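Local coordinates for protein hypothetical bacterial 6-phosphogluconolactonase (Bacteroides fragilis, PDB 3SCY) that is a putative 6-phosphogluconolactonase, a seven-bladed beta-propeller that probably hydrolyses 6-phosphogluconolactone to 6-phosphogluconate, at residues I112-Y117 with S121-P126; I140-S145 with P155-V160; A171-L174 with I179-F182. All coordinates share one frame; numbering follows the deposited sequence.

Contact 1. Residues I112-Y117 with S121-P126; sequences IVTANY and SITVFP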
ATOM      1  N   ILE A 112      -2.344   5.935  13.870  1.00 17.00           N
ATOM      2  CA  ILE A 112      -2.382   5.907  12.408  1.00 17.63           C
ATOM      3  C   ILE A 112      -1.256   6.800  11.934  1.00 19.78           C
ATOM      4  O   ILE A 112      -1.083   7.895  12.506  1.00 18.75           O
ATOM      5  CB  ILE A 112      -3.751   6.434  11.857  1.00 21.10           C
ATOM      6  CG1 ILE A 112      -4.910   5.479  12.170  1.00 23.67           C
ATOM      7  CG2 ILE A 112      -3.671   6.818  10.324  1.00 20.94           C
ATOM      8  CD1 ILE A 112      -4.911   4.118  11.406  1.00 25.65           C
ATOM      9  N   VAL A 113      -0.523   6.379  10.870  1.00 16.24           N
ATOM     10  CA  VAL A 113       0.510   7.231  10.291  1.00 16.07           C
ATOM     11  C   VAL A 113       0.201   7.376   8.801  1.00 17.67           C
ATOM     12  O   VAL A 113      -0.096   6.371   8.168  1.00 17.64           O
ATOM     13  CB  VAL A 113       1.958   6.685  10.505  1.00 18.99           C
ATOM     14  CG1 VAL A 113       2.991   7.669   9.987  1.00 20.48           C
ATOM     15  CG2 VAL A 113       2.227   6.371  11.971  1.00 18.40           C
ATOM     16  N   THR A 114       0.254   8.591   8.252  1.00 17.48           N
ATOM     17  CA  THR A 114       0.085   8.826   6.820  1.00 17.03           C
ATOM     18  C   THR A 114       1.399   9.198   6.150  1.00 19.63           C
ATOM     19  O   THR A 114       2.246   9.876   6.754  1.00 18.80           O
ATOM     20  CB  THR A 114      -0.943   9.945   6.526  1.00 20.61           C
ATOM     21  OG1 THR A 114      -0.462  11.194   7.016  1.00 22.27           O
ATOM     22  CG2 THR A 114      -2.303   9.651   7.091  1.00 22.59           C
ATOM     23  N   ALA A 115       1.475   8.928   4.842  1.00 16.62           N
ATOM     24  CA  ALA A 115       2.526   9.420   3.964  1.00 17.32           C
ATOM     25  C   ALA A 115       1.910  10.537   3.141  1.00 20.92           C
ATOM     26  O   ALA A 115       0.995  10.281   2.340  1.00 18.28           O
ATOM     27  CB  ALA A 115       3.049   8.306   3.071  1.00 18.10           C
ATOM     28  N   ASN A 116       2.393  11.781   3.319  1.00 19.64           N
ATOM     29  CA  ASN A 116       1.808  12.921   2.616  1.00 19.05           C
ATOM     30  C   ASN A 116       2.686  13.242   1.428  1.00 21.10           C
ATOM     31  O   ASN A 116       3.801  13.745   1.579  1.00 22.04           O
ATOM     32  CB  ASN A 116       1.628  14.126   3.553  1.00 21.00           C
ATOM     33  CG  ASN A 116       0.939  13.751   4.839  1.00 25.64           C
ATOM     34  OD1 ASN A 116       0.024  12.912   4.866  1.00 21.11           O
ATOM     35  ND2 ASN A 116       1.413  14.317   5.931  1.00 22.13           N
ATOM     36  N   TYR A 117       2.177  12.895   0.236  1.00 19.42           N
ATOM     37  CA  TYR A 117       2.943  13.008  -1.003  1.00 19.48           C
ATOM     38  C   TYR A 117       3.349  14.433  -1.322  1.00 24.85           C
ATOM     39  O   TYR A 117       4.513  14.699  -1.637  1.00 26.72           O
ATOM     40  CB  TYR A 117       2.145  12.416  -2.180  1.00 20.05           C
ATOM     41  CG  TYR A 117       2.925  12.398  -3.471  1.00 21.74           C
ATOM     42  CD1 TYR A 117       3.777  11.339  -3.778  1.00 22.85           C
ATOM     43  CD2 TYR A 117       2.881  13.480  -4.349  1.00 23.37           C
ATOM     44  CE1 TYR A 117       4.515  11.326  -4.955  1.00 23.23           C
ATOM     45  CE2 TYR A 117       3.622  13.479  -5.531  1.00 23.96           C
ATOM     46  CZ  TYR A 117       4.435  12.395  -5.825  1.00 28.10           C
ATOM     47  OH  TYR A 117       5.168  12.372  -6.988  1.00 34.12           O
ATOM     48  N   SER A 121       5.825  14.975   3.998  1.00 21.58           N
ATOM     49  CA  SER A 121       5.775  14.813   5.433  1.00 19.73           C
ATOM     50  C   SER A 121       5.013  13.547   5.765  1.00 22.01           C
ATOM     51  O   SER A 121       4.426  12.902   4.877  1.00 21.39           O
ATOM     52  CB  SER A 121       5.072  16.020   6.064  1.00 23.90           C
ATOM     53  OG  SER A 121       3.746  16.141   5.565  1.00 26.09           O
ATOM     54  N   ILE A 122       4.986  13.216   7.065  1.00 20.57           N
ATOM     55  CA  ILE A 122       4.194  12.128   7.597  1.00 18.17           C
ATOM     56  C   ILE A 122       3.429  12.666   8.801  1.00 21.48           C
ATOM     57  O   ILE A 122       3.920  13.555   9.524  1.00 21.17           O
ATOM     58  CB  ILE A 122       4.986  10.840   7.939  1.00 20.11           C
ATOM     59  CG1 ILE A 122       6.030  11.093   9.052  1.00 21.37           C
ATOM     60  CG2 ILE A 122       5.615  10.250   6.671  1.00 19.06           C
ATOM     61  CD1 ILE A 122       6.736   9.790   9.527  1.00 25.26           C
ATOM     62  N   THR A 123       2.200  12.203   8.962  1.00 17.27           N
ATOM     63  CA  THR A 123       1.347  12.663  10.060  1.00 16.78           C
ATOM     64  C   THR A 123       0.970  11.481  10.950  1.00 19.82           C
ATOM     65  O   THR A 123       0.605  10.419  10.451  1.00 18.24           O
ATOM     66  CB  THR A 123       0.082  13.383   9.517  1.00 20.08           C
ATOM     67  OG1 THR A 123       0.489  14.444   8.665  1.00 20.61           O
ATOM     68  CG2 THR A 123      -0.778  13.982  10.650  1.00 21.59           C
ATOM     69  N   VAL A 124       1.019  11.687  12.275  1.00 19.16           N
ATOM     70  CA  VAL A 124       0.647  10.681  13.263  1.00 18.73           C
ATOM     71  C   VAL A 124      -0.663  11.103  13.909  1.00 20.69           C
ATOM     72  O   VAL A 124      -0.774  12.269  14.328  1.00 20.99           O
ATOM     73  CB  VAL A 124       1.770  10.545  14.353  1.00 21.01           C
ATOM     74  CG1 VAL A 124       1.399   9.529  15.427  1.00 19.35           C
ATOM     75  CG2 VAL A 124       3.108  10.182  13.711  1.00 21.43           C
ATOM     76  N   PHE A 125      -1.616  10.154  14.021  1.00 17.74           N
ATOM     77  CA  PHE A 125      -2.874  10.378  14.727  1.00 17.77           C
ATOM     78  C   PHE A 125      -3.056   9.315  15.786  1.00 20.18           C
ATOM     79  O   PHE A 125      -3.099   8.138  15.423  1.00 19.04           O
ATOM     80  CB  PHE A 125      -4.102  10.314  13.782  1.00 18.61           C
ATOM     81  CG  PHE A 125      -4.115  11.215  12.579  1.00 18.62           C
ATOM     82  CD1 PHE A 125      -3.489  10.830  11.401  1.00 18.39           C
ATOM     83  CD2 PHE A 125      -4.801  12.423  12.603  1.00 19.60           C
ATOM     84  CE1 PHE A 125      -3.532  11.636  10.270  1.00 19.96           C
ATOM     85  CE2 PHE A 125      -4.803  13.254  11.488  1.00 20.92           C
ATOM     86  CZ  PHE A 125      -4.179  12.854  10.318  1.00 19.49           C
ATOM     87  N   PRO A 126      -3.276   9.674  17.065  1.00 18.34           N
ATOM     88  CA  PRO A 126      -3.635   8.647  18.047  1.00 17.65           C
ATOM     89  C   PRO A 126      -5.040   8.120  17.733  1.00 20.99           C
ATOM     90  O   PRO A 126      -5.894   8.878  17.252  1.00 20.59           O
ATOM     91  CB  PRO A 126      -3.638   9.396  19.395  1.00 19.05           C
ATOM     92  CG  PRO A 126      -2.953  10.733  19.116  1.00 23.18           C
ATOM     93  CD  PRO A 126      -3.268  11.027  17.661  1.00 19.99           C
TER
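With CG beside its backbone N (chi1 -49°), N116 points the nitrogen end of its amide to the side chains of the neighbouring strand, where S121 turns OG between its own N and carbonyl carbon (chi1 60°) to meet it. The amide nitrogen serves two hydroxyls: N116 ND2 lies 3.0 Å from S121 OG in a nearly straight bond (172°), and 2.9 Å from T123 OG1. Both oxygens sit close to the amide plane, which fixes the rotation of the group. Its other end is used as well, for T114 OG1 donates to N116 OD1 at 2.8 Å. T123 OG1 also bonds to T97 O, so asparagine, serine and threonines form one continuous polar network on a buried face. These side chains belong to a beta hairpin, whose strands 111-116 and 121-126 are the two middle strands of a four-stranded propeller blade. I112, T114 and N116 make hydrogen-bonded pairs with F125, T123 and S121; T114 N reaches T123 O at 2.9 Å. Further along the same face, T114 CG2 comes to the edge of the F125 ring, 3.9 Å from CE1, so the threonine offers a hydroxyl to the network and a methyl to the aromatic. V113, A115, I122 and V124 point to the other face. There V113 CG2 and V124 CG2 meet at 4.3 Å, and V113 and I122 pack on V160 of the adjoining blade.

Contact 2. Residues I140-S145 with P155-V160; sequences IEFKGS and PHLHCV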
ATOM      1  N   ILE A 140       5.712  15.357  10.803  1.00 25.53           N
ATOM      2  CA  ILE A 140       7.164  15.274  10.633  1.00 25.53           C
ATOM      3  C   ILE A 140       7.514  15.697   9.220  1.00 28.92           C
ATOM      4  O   ILE A 140       7.118  15.023   8.269  1.00 27.25           O
ATOM      5  CB  ILE A 140       7.689  13.849  10.998  1.00 27.38           C
ATOM      6  CG1 ILE A 140       7.235  13.470  12.428  1.00 27.79           C
ATOM      7  CG2 ILE A 140       9.228  13.767  10.866  1.00 29.34           C
ATOM      8  CD1 ILE A 140       7.289  12.012  12.810  1.00 33.19           C
ATOM      9  N   GLU A 141       8.202  16.837   9.080  1.00 30.01           N
ATOM     10  CA  GLU A 141       8.576  17.387   7.777  1.00 30.63           C
ATOM     11  C   GLU A 141       9.936  16.880   7.337  1.00 34.84           C
ATOM     12  O   GLU A 141      10.800  16.577   8.172  1.00 36.87           O
ATOM     13  CB  GLU A 141       8.597  18.926   7.839  1.00 33.70           C
ATOM     14  CG  GLU A 141       7.229  19.551   8.069  1.00 46.24           C
ATOM     15  CD  GLU A 141       6.306  19.705   6.874  1.00 63.71           C
ATOM     16  OE1 GLU A 141       6.758  19.526   5.718  1.00 52.79           O
ATOM     17  OE2 GLU A 141       5.126  20.056   7.102  1.00 49.68           O
ATOM     18  N   PHE A 142      10.119  16.762   6.022  1.00 28.25           N
ATOM     19  CA  PHE A 142      11.388  16.330   5.454  1.00 27.09           C
ATOM     20  C   PHE A 142      11.918  17.406   4.540  1.00 31.59           C
ATOM     21  O   PHE A 142      11.162  18.280   4.100  1.00 33.19           O
ATOM     22  CB  PHE A 142      11.239  14.996   4.698  1.00 25.69           C
ATOM     23  CG  PHE A 142      10.747  13.890   5.596  1.00 24.96           C
ATOM     24  CD1 PHE A 142      11.637  13.142   6.358  1.00 26.53           C
ATOM     25  CD2 PHE A 142       9.391  13.587   5.674  1.00 24.63           C
ATOM     26  CE1 PHE A 142      11.173  12.137   7.218  1.00 25.93           C
ATOM     27  CE2 PHE A 142       8.924  12.587   6.541  1.00 25.57           C
ATOM     28  CZ  PHE A 142       9.821  11.854   7.291  1.00 23.56           C
ATOM     29  N   LYS A 143      13.221  17.359   4.273  1.00 28.04           N
ATOM     30  CA  LYS A 143      13.890  18.301   3.388  1.00 29.16           C
ATOM     31  C   LYS A 143      14.721  17.566   2.351  1.00 35.32           C
ATOM     32  O   LYS A 143      15.171  16.440   2.585  1.00 36.77           O
ATOM     33  CB  LYS A 143      14.777  19.267   4.193  1.00 33.13           C
ATOM     34  CG  LYS A 143      13.986  20.242   5.063  1.00 43.38           C
ATOM     35  CD  LYS A 143      14.913  21.206   5.814  1.00 53.78           C
ATOM     36  CE  LYS A 143      14.149  22.158   6.699  1.00 65.09           C
ATOM     37  NZ  LYS A 143      15.037  23.193   7.294  1.00 74.99           N
ATOM     38  N   GLY A 144      14.905  18.198   1.199  1.00 33.27           N
ATOM     39  CA  GLY A 144      15.729  17.629   0.147  1.00 33.29           C
ATOM     40  C   GLY A 144      15.090  17.582  -1.212  1.00 36.67           C
ATOM     41  O   GLY A 144      13.967  18.053  -1.414  1.00 36.14           O
ATOM     42  N   SER A 145      15.828  17.001  -2.152  1.00 33.74           N
ATOM     43  CA  SER A 145      15.405  16.846  -3.542  1.00 32.83           C
ATOM     44  C   SER A 145      16.219  15.739  -4.192  1.00 36.73           C
ATOM     45  O   SER A 145      17.140  15.186  -3.584  1.00 38.08           O
ATOM     46  CB  SER A 145      15.564  18.164  -4.301  1.00 36.26           C
ATOM     47  OG  SER A 145      16.903  18.615  -4.235  1.00 41.13           O
ATOM     48  N   PRO A 155      10.733  16.627  -1.129  1.00 27.36           N
ATOM     49  CA  PRO A 155      10.354  15.292  -0.635  1.00 25.18           C
ATOM     50  C   PRO A 155       8.910  14.953  -1.036  1.00 28.43           C
ATOM     51  O   PRO A 155       8.058  15.844  -1.159  1.00 28.30           O
ATOM     52  CB  PRO A 155      10.500  15.419   0.889  1.00 27.37           C
ATOM     53  CG  PRO A 155      11.401  16.597   1.085  1.00 32.16           C
ATOM     54  CD  PRO A 155      11.018  17.544  -0.006  1.00 28.52           C
ATOM     55  N   HIS A 156       8.662  13.681  -1.315  1.00 24.38           N
ATOM     56  CA  HIS A 156       7.338  13.167  -1.652  1.00 23.09           C
ATOM     57  C   HIS A 156       7.204  11.871  -0.909  1.00 24.49           C
ATOM     58  O   HIS A 156       7.839  10.890  -1.274  1.00 23.75           O
ATOM     59  CB  HIS A 156       7.183  12.991  -3.172  1.00 24.28           C
ATOM     60  CG  HIS A 156       7.155  14.271  -3.963  1.00 28.46           C
ATOM     61  ND1 HIS A 156       6.144  15.201  -3.799  1.00 30.64           N
ATOM     62  CD2 HIS A 156       7.986  14.703  -4.948  1.00 30.94           C
ATOM     63  CE1 HIS A 156       6.413  16.187  -4.653  1.00 31.93           C
ATOM     64  NE2 HIS A 156       7.511  15.935  -5.359  1.00 32.55           N
ATOM     65  N   LEU A 157       6.440  11.872   0.171  1.00 20.69           N
ATOM     66  CA  LEU A 157       6.331  10.692   1.014  1.00 19.08           C
ATOM     67  C   LEU A 157       5.239   9.780   0.481  1.00 21.49           C
ATOM     68  O   LEU A 157       4.114  10.216   0.275  1.00 20.41           O
ATOM     69  CB  LEU A 157       6.111  11.132   2.471  1.00 19.52           C
ATOM     70  CG  LEU A 157       7.397  11.409   3.285  1.00 22.15           C
ATOM     71  CD1 LEU A 157       8.033  10.102   3.722  1.00 21.18           C
ATOM     72  CD2 LEU A 157       8.417  12.293   2.518  1.00 23.29           C
ATOM     73  N   HIS A 158       5.590   8.514   0.197  1.00 18.52           N
ATOM     74  CA  HIS A 158       4.681   7.624  -0.511  1.00 18.72           C
ATOM     75  C   HIS A 158       4.338   6.336   0.184  1.00 20.22           C
ATOM     76  O   HIS A 158       3.456   5.614  -0.305  1.00 19.33           O
ATOM     77  CB  HIS A 158       5.274   7.269  -1.892  1.00 19.78           C
ATOM     78  CG  HIS A 158       4.254   7.269  -2.987  1.00 22.56           C
ATOM     79  ND1 HIS A 158       3.041   6.613  -2.855  1.00 24.26           N
ATOM     80  CD2 HIS A 158       4.310   7.843  -4.211  1.00 24.83           C
ATOM     81  CE1 HIS A 158       2.377   6.862  -3.977  1.00 24.10           C
ATOM     82  NE2 HIS A 158       3.119   7.563  -4.832  1.00 25.23           N
ATOM     83  N   CYS A 159       5.009   6.027   1.304  1.00 16.44           N
ATOM     84  CA  CYS A 159       4.770   4.794   2.011  1.00 16.04           C
ATOM     85  C   CYS A 159       5.250   4.934   3.424  1.00 19.13           C
ATOM     86  O   CYS A 159       6.230   5.640   3.664  1.00 19.49           O
ATOM     87  CB  CYS A 159       5.482   3.641   1.305  1.00 16.27           C
ATOM     88  SG  CYS A 159       4.989   1.988   1.873  1.00 18.24           S
ATOM     89  N   VAL A 160       4.533   4.333   4.368  1.00 16.51           N
ATOM     90  CA  VAL A 160       4.924   4.251   5.759  1.00 15.55           C
ATOM     91  C   VAL A 160       4.678   2.815   6.204  1.00 16.21           C
ATOM     92  O   VAL A 160       3.570   2.291   6.034  1.00 17.70           O
ATOM     93  CB  VAL A 160       4.232   5.282   6.697  1.00 17.63           C
ATOM     94  CG1 VAL A 160       4.866   6.660   6.546  1.00 18.28           C
ATOM     95  CG2 VAL A 160       2.720   5.344   6.464  1.00 17.18           C
TER
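F142 and L157 meet at about a right angle, the leucine's branched end abutting the CD2-CE2 part of the phenylalanine ring at a slant. The closest touch of this pair is between F142 CD2 and L157 CD2 at 3.5 Å; L157 CG follows at 3.8 Å from F142 CE2. The phenylalanine puts CG beside its backbone N (chi1 -60°), which carries the ring toward L157 and leaves CB to pack on the proline, F142 CB to P155 CB being 3.9 Å. P155 thus fills the angle between the base of the aromatic side chain and the main chain that follows it. Its ring lies against this backbone, with P155 CG 3.5 Å from F142 O and P155 CD 3.3 Å from G144 O. A compact ring that has no N-H to satisfy suits such a place. The backbone of G144 takes angles (phi 129°) that would drive a side chain into the carbonyl oxygen before it, so glycine suits the turn, while K143 points away to the exposed side. The segments join two propeller blades: 140-145 leaves the last strand of one, and 155-160 enters the first strand of the next. L157 also packs on I122 of the earlier blade and A171 of its own. With hydrocarbon packing, ring carbons lying on carbonyl oxygens and no hydrogen bond between the segments, their fit rests on shape and burial, with little directional restraint of its own.

Contact 3. Residues A171-L174 with I179-F182; sequences ADDL and IHKF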
ATOM      1  N   ALA A 171       9.829   5.086   6.110  1.00 17.98           N
ATOM      2  CA  ALA A 171       9.012   5.940   5.269  1.00 17.32           C
ATOM      3  C   ALA A 171       9.696   6.198   3.935  1.00 19.96           C
ATOM      4  O   ALA A 171      10.780   6.805   3.897  1.00 20.35           O
ATOM      5  CB  ALA A 171       8.735   7.246   6.000  1.00 19.52           C
ATOM      6  N   ASP A 172       9.060   5.751   2.833  1.00 18.11           N
ATOM      7  CA  ASP A 172       9.652   5.898   1.495  1.00 16.98           C
ATOM      8  C   ASP A 172       9.467   7.290   0.972  1.00 21.56           C
ATOM      9  O   ASP A 172       8.332   7.792   0.938  1.00 19.54           O
ATOM     10  CB  ASP A 172       9.002   4.912   0.508  1.00 17.72           C
ATOM     11  CG  ASP A 172       9.248   3.450   0.781  1.00 21.73           C
ATOM     12  OD1 ASP A 172      10.136   3.139   1.596  1.00 22.80           O
ATOM     13  OD2 ASP A 172       8.564   2.602   0.139  1.00 23.25           O
ATOM     14  N   ASP A 173      10.562   7.892   0.510  1.00 19.38           N
ATOM     15  CA  ASP A 173      10.534   9.246  -0.005  1.00 20.14           C
ATOM     16  C   ASP A 173      10.944   9.253  -1.462  1.00 23.31           C
ATOM     17  O   ASP A 173      12.135   9.235  -1.813  1.00 22.18           O
ATOM     18  CB  ASP A 173      11.428  10.131   0.847  1.00 20.68           C
ATOM     19  CG  ASP A 173      11.472  11.609   0.490  1.00 27.12           C
ATOM     20  OD1 ASP A 173      10.949  11.987  -0.589  1.00 23.64           O
ATOM     21  OD2 ASP A 173      12.026  12.383   1.286  1.00 27.44           O
ATOM     22  N   LEU A 174       9.926   9.338  -2.321  1.00 20.62           N
ATOM     23  CA  LEU A 174      10.106   9.334  -3.766  1.00 20.96           C
ATOM     24  C   LEU A 174      10.934  10.529  -4.219  1.00 25.81           C
ATOM     25  O   LEU A 174      11.726  10.413  -5.167  1.00 25.03           O
ATOM     26  CB  LEU A 174       8.714   9.305  -4.452  1.00 21.11           C
ATOM     27  CG  LEU A 174       8.668   9.399  -6.012  1.00 24.94           C
ATOM     28  CD1 LEU A 174       7.470   8.631  -6.559  1.00 26.34           C
ATOM     29  CD2 LEU A 174       8.635  10.882  -6.506  1.00 29.10           C
ATOM     30  N   ILE A 179      14.756   6.162   2.252  1.00 21.97           N
ATOM     31  CA  ILE A 179      13.836   5.491   3.146  1.00 20.41           C
ATOM     32  C   ILE A 179      14.190   6.049   4.532  1.00 23.50           C
ATOM     33  O   ILE A 179      15.256   5.728   5.066  1.00 24.74           O
ATOM     34  CB  ILE A 179      13.899   3.952   3.086  1.00 22.44           C
ATOM     35  CG1 ILE A 179      13.623   3.443   1.646  1.00 22.97           C
ATOM     36  CG2 ILE A 179      12.889   3.350   4.087  1.00 22.14           C
ATOM     37  CD1 ILE A 179      14.079   1.966   1.384  1.00 29.79           C
ATOM     38  N   HIS A 180      13.332   6.915   5.073  1.00 19.64           N
ATOM     39  CA  HIS A 180      13.525   7.522   6.392  1.00 19.63           C
ATOM     40  C   HIS A 180      13.223   6.496   7.488  1.00 22.20           C
ATOM     41  O   HIS A 180      12.303   5.693   7.340  1.00 22.00           O
ATOM     42  CB  HIS A 180      12.648   8.767   6.538  1.00 19.64           C
ATOM     43  CG  HIS A 180      12.922   9.784   5.483  1.00 22.71           C
ATOM     44  ND1 HIS A 180      14.018  10.643   5.566  1.00 25.07           N
ATOM     45  CD2 HIS A 180      12.221  10.068   4.362  1.00 23.26           C
ATOM     46  CE1 HIS A 180      13.961  11.392   4.474  1.00 24.61           C
ATOM     47  NE2 HIS A 180      12.893  11.097   3.727  1.00 24.71           N
ATOM     48  N   LYS A 181      14.032   6.495   8.565  1.00 18.83           N
ATOM     49  CA  LYS A 181      13.888   5.540   9.656  1.00 18.53           C
ATOM     50  C   LYS A 181      13.518   6.228  10.975  1.00 22.58           C
ATOM     51  O   LYS A 181      14.154   7.219  11.373  1.00 22.67           O
ATOM     52  CB  LYS A 181      15.209   4.763   9.826  1.00 20.39           C
ATOM     53  CG  LYS A 181      15.147   3.678  10.904  1.00 23.35           C
ATOM     54  CD  LYS A 181      16.501   3.010  11.130  1.00 24.89           C
ATOM     55  CE  LYS A 181      16.496   2.215  12.417  1.00 27.28           C
ATOM     56  NZ  LYS A 181      17.795   1.511  12.611  1.00 26.18           N
ATOM     57  N   PHE A 182      12.509   5.672  11.662  1.00 20.08           N
ATOM     58  CA  PHE A 182      12.074   6.132  12.967  1.00 20.10           C
ATOM     59  C   PHE A 182      11.978   4.988  13.932  1.00 24.14           C
ATOM     60  O   PHE A 182      11.614   3.864  13.558  1.00 22.51           O
ATOM     61  CB  PHE A 182      10.708   6.821  12.873  1.00 20.67           C
ATOM     62  CG  PHE A 182      10.715   8.057  12.013  1.00 21.46           C
ATOM     63  CD1 PHE A 182      10.522   7.969  10.637  1.00 22.31           C
ATOM     64  CD2 PHE A 182      10.960   9.306  12.569  1.00 23.30           C
ATOM     65  CE1 PHE A 182      10.550   9.116   9.839  1.00 23.26           C
ATOM     66  CE2 PHE A 182      11.007  10.448  11.771  1.00 25.91           C
ATOM     67  CZ  PHE A 182      10.811  10.345  10.410  1.00 24.01           C
TER
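H180 and D173 meet through a nearly linear hydrogen bond, H180 NE2 donating to D173 OD2 at 2.9 Å and 177°. The acceptor lies practically in the imidazole plane and offers its anti lone pair, the one turned away from the other carboxylate oxygen. Carboxylate and ring planes are nonetheless turned 36° apart. D173 extends across the hairpin end, its CG swung opposite the backbone N (chi1 -177°), and brings CB to 3.4 Å from H180 NE2. In the main chain of the same strands, A171 N to H180 O and H180 N to A171 O are both 2.8 Å, making A171 and H180 an antiparallel hydrogen-bonded pair. This is the beta hairpin of strands 168-173 and 178-184, the middle two of a four-stranded propeller blade. A171 shares a face with H180, and its single methyl leaves room for L157 and V160 of the blade's first strand to pack on it. On the other face D172 and I179 lie side by side, D172 OD1 3.5 Å from I179 CG1, so the aliphatic chain lies along that one oxygen. A second shell holds D173: T176 OG1 bonds to the same OD2 that receives the histidine, and the backbone N of H156 bonds to OD1. Both carboxylate oxygens are therefore engaged, OD2 by two partners and OD1 by the backbone, which limits rotation of the group. The F142 ring, on the connection between blades, stacks on the imidazole and probably steadies it.

Overall arrangement
Following the chain, contact 1 (112-117 with 121-126) closes first, a short hairpin turn inside one blade. Contact 2 then closes the longer loop that leaves strand 138-141, at the edge of that blade, and returns as strand 157-162, the first of the next. Contact 3 (171-174 with 179-182) closes a hairpin within this second blade. The three loops follow in series, neither nesting nor crossing. Contact 2 borders both hairpins: I140 continues the sheet from I122, while H156 and H158 pair with L174 and D172. Contacts 1 and 3, with centres about 12 Å apart, also touch directly across the blade interface, where I122 packs on F182.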